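Local atomic coordinates of cytochrome c552 (Thermochromatium tepidum, PDB entry 5ZE8), a protein that probably transfers electrons at low potential through its five heme c groups in a thermophilic purple sulfur photosynthetic bacterium. Residues K282-F287 against H310-G315; N405-S410 against E421-V426. All blocks are in the same frame, centred on the assembly; numbering follows the deposited sequence.

Interaction 1. Residues K282-F287 against H310-G315. With HEC (heme c), chain F.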
loop_
_atom_site.group_PDB
_atom_site.type_symbol
_atom_site.label_atom_id
_atom_site.label_comp_id
_atom_site.label_asym_id
_atom_site.label_seq_id
_atom_site.Cartn_x
_atom_site.Cartn_y
_atom_site.Cartn_z
ATOM N N LYS A 282 -4.226 10.876 7.594
ATOM C CA LYS A 282 -4.302 12.366 7.996
ATOM C C LYS A 282 -3.023 13.130 7.890
ATOM O O LYS A 282 -2.998 14.340 7.585
ATOM C CB LYS A 282 -4.873 12.471 9.362
ATOM C CG LYS A 282 -6.276 12.036 9.523
ATOM C CD LYS A 282 -6.686 11.949 10.988
ATOM C CE LYS A 282 -8.105 11.491 11.115
ATOM N NZ LYS A 282 -8.315 11.016 12.513
ATOM N N ARG A 283 -1.936 12.453 8.087
ATOM C CA ARG A 283 -0.610 13.036 7.852
ATOM C C ARG A 283 -0.184 13.133 6.491
ATOM O O ARG A 283 0.791 13.793 6.186
ATOM C CB ARG A 283 0.473 12.299 8.693
ATOM C CG ARG A 283 0.458 12.702 10.154
ATOM C CD ARG A 283 1.107 14.053 10.482
ATOM N NE ARG A 283 2.503 14.018 10.109
ATOM C CZ ARG A 283 3.447 13.583 10.933
ATOM N NH1 ARG A 283 3.113 13.125 12.124
ATOM N NH2 ARG A 283 4.701 13.474 10.507
ATOM N N SER A 284 -0.887 12.512 5.556
ATOM C CA SER A 284 -0.330 12.358 4.275
ATOM C C SER A 284 -0.467 13.516 3.334
ATOM O O SER A 284 0.206 13.581 2.307
ATOM C CB SER A 284 -0.927 11.101 3.641
ATOM O OG SER A 284 -2.259 11.375 3.209
ATOM N N ILE A 285 -1.274 14.512 3.734
ATOM C CA ILE A 285 -1.522 15.723 2.976
ATOM C C ILE A 285 -1.575 16.933 3.947
ATOM O O ILE A 285 -1.850 16.737 5.132
ATOM C CB ILE A 285 -2.817 15.684 2.111
ATOM C CG1 ILE A 285 -4.131 15.859 2.899
ATOM C CG2 ILE A 285 -2.788 14.466 1.251
ATOM C CD1 ILE A 285 -4.388 14.839 3.954
ATOM N N VAL A 286 -1.412 18.122 3.422
ATOM C CA VAL A 286 -1.781 19.364 4.071
ATOM C C VAL A 286 -3.012 19.946 3.369
ATOM O O VAL A 286 -2.939 20.187 2.157
ATOM C CB VAL A 286 -0.633 20.362 4.053
ATOM C CG1 VAL A 286 -0.949 21.545 5.018
ATOM C CG2 VAL A 286 0.636 19.706 4.509
ATOM N N PHE A 287 -4.071 20.133 4.114
ATOM C CA PHE A 287 -5.337 20.589 3.587
ATOM C C PHE A 287 -5.741 21.909 4.193
ATOM O O PHE A 287 -5.735 22.026 5.404
ATOM C CB PHE A 287 -6.348 19.500 3.892
ATOM C CG PHE A 287 -7.726 19.750 3.296
ATOM C CD1 PHE A 287 -7.958 19.564 1.980
ATOM C CD2 PHE A 287 -8.748 20.153 4.123
ATOM C CE1 PHE A 287 -9.273 19.758 1.477
ATOM C CE2 PHE A 287 -10.027 20.341 3.639
ATOM C CZ PHE A 287 -10.281 20.154 2.318
ATOM N N HIS A 310 5.441 9.782 -4.015
ATOM C CA HIS A 310 4.633 9.035 -4.969
ATOM C C HIS A 310 3.313 9.787 -5.084
ATOM O O HIS A 310 3.068 10.716 -4.336
ATOM C CB HIS A 310 4.456 7.562 -4.554
ATOM C CG HIS A 310 4.114 7.337 -3.084
ATOM N ND1 HIS A 310 2.957 7.787 -2.443
ATOM C CD2 HIS A 310 4.806 6.649 -2.131
ATOM C CE1 HIS A 310 2.983 7.384 -1.179
ATOM N NE2 HIS A 310 4.096 6.683 -0.970
ATOM N N ALA A 311 2.471 9.367 -6.019
ATOM C CA ALA A 311 1.117 9.942 -6.059
ATOM C C ALA A 311 0.329 9.739 -4.761
ATOM O O ALA A 311 0.661 8.903 -3.882
ATOM C CB ALA A 311 0.310 9.386 -7.222
ATOM N N MET A 312 -0.729 10.541 -4.625
ATOM C CA MET A 312 -1.631 10.378 -3.538
ATOM C C MET A 312 -3.029 10.275 -4.119
ATOM O O MET A 312 -3.519 11.280 -4.614
ATOM C CB MET A 312 -1.572 11.516 -2.535
ATOM C CG MET A 312 -2.641 11.528 -1.469
ATOM S SD MET A 312 -2.912 10.012 -0.577
ATOM C CE MET A 312 -4.153 10.472 0.671
ATOM N N PRO A 313 -3.673 9.112 -4.100
ATOM C CA PRO A 313 -3.241 7.876 -3.503
ATOM C C PRO A 313 -2.478 6.982 -4.458
ATOM O O PRO A 313 -2.932 6.674 -5.596
ATOM C CB PRO A 313 -4.576 7.224 -3.097
ATOM C CG PRO A 313 -5.526 7.669 -4.219
ATOM C CD PRO A 313 -5.082 9.036 -4.554
ATOM N N THR A 314 -1.361 6.448 -3.996
ATOM C CA THR A 314 -0.599 5.496 -4.789
ATOM C C THR A 314 -1.128 4.066 -4.608
ATOM O O THR A 314 -1.961 3.788 -3.757
ATOM C CB THR A 314 0.899 5.574 -4.446
ATOM O OG1 THR A 314 1.677 5.020 -5.519
ATOM C CG2 THR A 314 1.228 4.932 -3.100
ATOM N N GLY A 315 -0.557 3.143 -5.379
ATOM C CA GLY A 315 -0.785 1.722 -5.284
ATOM C C GLY A 315 -1.989 1.207 -6.074
ATOM O O GLY A 315 -2.024 1.376 -7.280
HETATM FE FE HEC F . 4.627 5.763 0.785
HETATM C CHA HEC F . 1.373 5.573 1.519
HETATM C CHB HEC F . 4.549 2.672 -0.679
HETATM C CHC HEC F . 7.920 6.079 -0.143
HETATM C CHD HEC F . 4.877 8.612 2.673
HETATM N NA HEC F . 3.251 4.375 0.446
HETATM C C1A HEC F . 1.891 4.521 0.792
HETATM C C2A HEC F . 1.161 3.352 0.388
HETATM C C3A HEC F . 2.097 2.546 -0.205
HETATM C C4A HEC F . 3.371 3.167 -0.178
HETATM C CMA HEC F . 1.869 1.183 -0.866
HETATM C CAA HEC F . -0.365 3.127 0.517
HETATM C CBA HEC F . -1.126 3.778 -0.633
HETATM C CGA HEC F . -2.622 3.595 -0.595
HETATM O O1A HEC F . -3.149 2.530 -0.997
HETATM O O2A HEC F . -3.315 4.551 -0.128
HETATM N NB HEC F . 5.997 4.622 -0.203
HETATM C C1B HEC F . 5.738 3.358 -0.659
HETATM C C2B HEC F . 6.902 2.828 -1.277
HETATM C C3B HEC F . 7.920 3.774 -1.178
HETATM C C4B HEC F . 7.277 4.916 -0.492
HETATM C CMB HEC F . 7.043 1.472 -1.985
HETATM C CAB HEC F . 9.284 3.834 -1.732
HETATM C CBB HEC F . 9.371 3.650 -3.121
HETATM N NC HEC F . 6.109 7.093 1.182
HETATM C C1C HEC F . 7.365 7.037 0.663
HETATM C C2C HEC F . 8.130 8.068 1.300
HETATM C C3C HEC F . 7.320 8.787 2.136
HETATM C C4C HEC F . 6.009 8.180 2.014
HETATM C CMC HEC F . 9.632 8.275 1.115
HETATM C CAC HEC F . 7.576 9.993 3.028
HETATM C CBC HEC F . 8.167 11.124 2.427
HETATM N ND HEC F . 3.379 6.862 1.788
HETATM C C1D HEC F . 3.640 7.967 2.591
HETATM C C2D HEC F . 2.436 8.404 3.330
HETATM C C3D HEC F . 1.416 7.590 3.002
HETATM C C4D HEC F . 2.072 6.644 2.050
HETATM C CMD HEC F . 2.381 9.580 4.232
HETATM C CAD HEC F . -0.007 7.574 3.474
HETATM C CBD HEC F . -0.979 7.760 2.333
HETATM C CGD HEC F . -1.799 6.543 1.934
HETATM O O1D HEC F . -1.891 5.566 2.673
HETATM O O2D HEC F . -2.359 6.631 0.851
#
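M312 reaches from its loop to S284 and I285, and the atoms beyond its CB each meet a different partner. From CB the chain runs on without contact to CG, which stands anti to the backbone N (chi1 171°) and rests on I285 CG2 at 4.0 Å, the two side chains crossing at about a right angle. A bend at chi2 (50°) then brings SD beside the heme propionate, 3.7 Å from HEC O2D. The chain ends extended, and CE abuts S284 OG at 3.3 Å. That hydroxyl is already engaged with the L281 carbonyl, while S284 CB packs on the propionate methylene HEC CBD at 3.6 Å. With only a methyl group left, as in an alanine here, a gap is likely to open between I285, S284 and the propionate, which would lose the side chain they share.

The same loop supplies an axial ligand: H310 NE2 lies 2.1 Å from HEC FE. H310 ND1 donates to A311 O at 2.9 Å, nearly straight at 164° and close to the ring plane, which should fix the imidazole's rotation. T314 CG2 lies 3.4 Å above one ring face, offset toward its rim. The second axial ligand is H260, from the CXXCH sequence that marks covalent heme attachment; the arrangement is thus the distal-ligand loop of a bis-histidine heme c, with its propionate edge packed against a helix-to-strand junction.

Interaction 2. Residues N405-S410 against E421-V426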
loop_
_atom_site.group_PDB
_atom_site.type_symbol
_atom_site.label_atom_id
_atom_site.label_comp_id
_atom_site.label_asym_id
_atom_site.label_seq_id
_atom_site.Cartn_x
_atom_site.Cartn_y
_atom_site.Cartn_z
ATOM N N ASN A 405 -10.772 6.608 0.062
ATOM C CA ASN A 405 -11.546 5.385 -0.148
ATOM C C ASN A 405 -10.646 4.277 -0.695
ATOM O O ASN A 405 -9.959 4.503 -1.702
ATOM C CB ASN A 405 -12.576 5.669 -1.194
ATOM C CG ASN A 405 -13.504 6.814 -0.813
ATOM O OD1 ASN A 405 -14.453 6.599 -0.110
ATOM N ND2 ASN A 405 -13.104 8.034 -1.145
ATOM N N LEU A 406 -10.649 3.095 -0.041
ATOM C CA LEU A 406 -9.937 1.915 -0.545
ATOM C C LEU A 406 -10.374 1.424 -1.921
ATOM O O LEU A 406 -9.576 0.863 -2.652
ATOM C CB LEU A 406 -10.079 0.766 0.451
ATOM C CG LEU A 406 -9.322 0.981 1.779
ATOM C CD1 LEU A 406 -9.732 -0.172 2.736
ATOM C CD2 LEU A 406 -7.816 0.964 1.662
ATOM N N LEU A 407 -11.653 1.644 -2.260
ATOM C CA LEU A 407 -12.247 1.139 -3.491
ATOM C C LEU A 407 -13.069 2.163 -4.210
ATOM O O LEU A 407 -13.628 3.033 -3.596
ATOM C CB LEU A 407 -13.148 -0.052 -3.170
ATOM C CG LEU A 407 -12.507 -1.279 -2.529
ATOM C CD1 LEU A 407 -13.602 -2.261 -2.057
ATOM C CD2 LEU A 407 -11.591 -1.906 -3.545
ATOM N N TRP A 408 -13.163 2.052 -5.518
ATOM C CA TRP A 408 -14.047 2.884 -6.299
ATOM C C TRP A 408 -15.482 2.751 -5.854
ATOM O O TRP A 408 -15.894 1.696 -5.433
ATOM C CB TRP A 408 -14.033 2.433 -7.774
ATOM C CG TRP A 408 -12.764 2.700 -8.575
ATOM C CD1 TRP A 408 -11.953 3.764 -8.481
ATOM C CD2 TRP A 408 -12.191 1.838 -9.571
ATOM N NE1 TRP A 408 -10.878 3.661 -9.357
ATOM C CE2 TRP A 408 -11.028 2.500 -10.072
ATOM C CE3 TRP A 408 -12.566 0.576 -10.097
ATOM C CZ2 TRP A 408 -10.205 1.954 -11.009
ATOM C CZ3 TRP A 408 -11.728 0.034 -11.044
ATOM C CH2 TRP A 408 -10.535 0.705 -11.450
ATOM N N PRO A 409 -16.278 3.809 -6.095
ATOM C CA PRO A 409 -17.693 3.766 -5.648
ATOM C C PRO A 409 -18.492 2.648 -6.315
ATOM O O PRO A 409 -19.284 2.031 -5.642
ATOM C CB PRO A 409 -18.196 5.156 -5.986
ATOM C CG PRO A 409 -17.248 5.748 -6.926
ATOM C CD PRO A 409 -15.899 5.113 -6.637
ATOM N N SER A 410 -18.218 2.363 -7.587
ATOM C CA SER A 410 -18.800 1.242 -8.321
ATOM C C SER A 410 -18.595 -0.059 -7.557
ATOM O O SER A 410 -19.502 -0.882 -7.441
ATOM C CB SER A 410 -18.273 1.093 -9.755
ATOM O OG SER A 410 -16.845 0.854 -9.842
ATOM N N GLU A 421 -16.702 -1.079 7.652
ATOM C CA GLU A 421 -15.524 -0.375 8.175
ATOM C C GLU A 421 -14.469 -0.229 7.112
ATOM O O GLU A 421 -13.695 0.723 7.163
ATOM C CB GLU A 421 -14.865 -1.152 9.338
ATOM C CG GLU A 421 -15.787 -1.627 10.478
ATOM C CD GLU A 421 -15.531 -3.090 10.879
ATOM O OE1 GLU A 421 -15.914 -4.019 10.115
ATOM O OE2 GLU A 421 -14.959 -3.312 11.973
ATOM N N LEU A 422 -14.369 -1.192 6.182
ATOM C CA LEU A 422 -13.417 -1.090 5.096
ATOM C C LEU A 422 -13.862 -0.154 4.088
ATOM O O LEU A 422 -13.040 0.657 3.684
ATOM C CB LEU A 422 -13.108 -2.405 4.389
ATOM C CG LEU A 422 -12.401 -3.268 5.327
ATOM C CD1 LEU A 422 -12.309 -4.657 4.742
ATOM C CD2 LEU A 422 -11.037 -2.701 5.664
ATOM N N THR A 423 -15.143 -0.251 3.679
ATOM C CA THR A 423 -15.612 0.364 2.479
ATOM C C THR A 423 -16.131 1.824 2.616
ATOM O O THR A 423 -16.268 2.517 1.596
ATOM C CB THR A 423 -16.658 -0.451 1.782
ATOM O OG1 THR A 423 -17.841 -0.508 2.562
ATOM C CG2 THR A 423 -16.148 -1.856 1.505
ATOM N N ALA A 424 -16.413 2.227 3.843
ATOM C CA ALA A 424 -16.877 3.597 4.120
ATOM C C ALA A 424 -15.808 4.597 3.750
ATOM O O ALA A 424 -14.606 4.339 3.934
ATOM C CB ALA A 424 -17.187 3.751 5.566
ATOM N N PRO A 425 -16.221 5.736 3.191
ATOM C CA PRO A 425 -15.247 6.812 3.063
ATOM C C PRO A 425 -14.598 7.168 4.398
ATOM O O PRO A 425 -15.296 7.131 5.454
ATOM C CB PRO A 425 -16.065 7.976 2.552
ATOM C CG PRO A 425 -17.282 7.391 1.954
ATOM C CD PRO A 425 -17.575 6.162 2.767
ATOM N N VAL A 426 -13.309 7.463 4.356
ATOM C CA VAL A 426 -12.518 7.844 5.475
ATOM C C VAL A 426 -12.319 9.330 5.439
ATOM O O VAL A 426 -11.689 9.836 4.544
ATOM C CB VAL A 426 -11.126 7.103 5.529
ATOM C CG1 VAL A 426 -10.394 7.505 6.768
ATOM C CG2 VAL A 426 -11.308 5.563 5.444
HETATM O O HOH W 1 -16.200 4.368 0.017
HETATM O O HOH W 2 -12.575 2.987 2.367
HETATM O O HOH W 3 -13.725 2.101 -0.172
#
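L406 and L422 make the apolar part of this contact, with L406 CD1 lying 4.1 Å from L422 CD2. With L406 CG anti to the carbonyl carbon (chi1 -69°), the chain is directed across to helix 420-423, and the same CD1 also lies 3.5 Å from L422 O. L407 and T423 add a looser touch between methyl groups.

A second kind of contact is van der Waals packing of a polar tip on carbon: N405 OD1 sits 3.3 Å from P425 CA, near the proline ring atoms CB and CG as well. The other end of this amide is held by N320, whose carbonyl accepts from N405 ND2.

Polar coupling between the segments runs through water. One molecule accepts from L406 N at 3.1 Å and donates to both L422 O (2.7 Å) and A424 O (2.9 Å), tying one amide to two carbonyls. Another accepts from L407 N at 3.0 Å and donates to T423 O. A third donates a hydrogen bond to N405 OD1 at 2.8 Å; its approach to T423 O is too short to be trusted. The waters thus serve carbonyls at the C-terminal end of helix 420-423.

Around this, I71 of helix 70-79 packs against L406, L407 and L422, Y322 of strand 320-328 meets N405 and P425, and V426 opens the strand that pairs with 397-405.

In the fold
Interactions 1 and 2 are separate, their centres 16 Å apart and their nearest atoms about 6 Å apart, yet they share neighbours. Strand 426-434, which starts at the end of interaction 2, carries I428, and I428 touches both I285 and M312 of interaction 1. R319 makes a second connection: it bonds to the heme that H310 ligates, donates from NH2 to L406 O and packs against P313. Y404, paired with V426, also bonds to that heme. Both contacts therefore lie where the beta region meets the heme domain. The M312 side chain is about 10 Å from another heme c, the L406 side chain about 4 Å from a heme c other than the one H310 ligates.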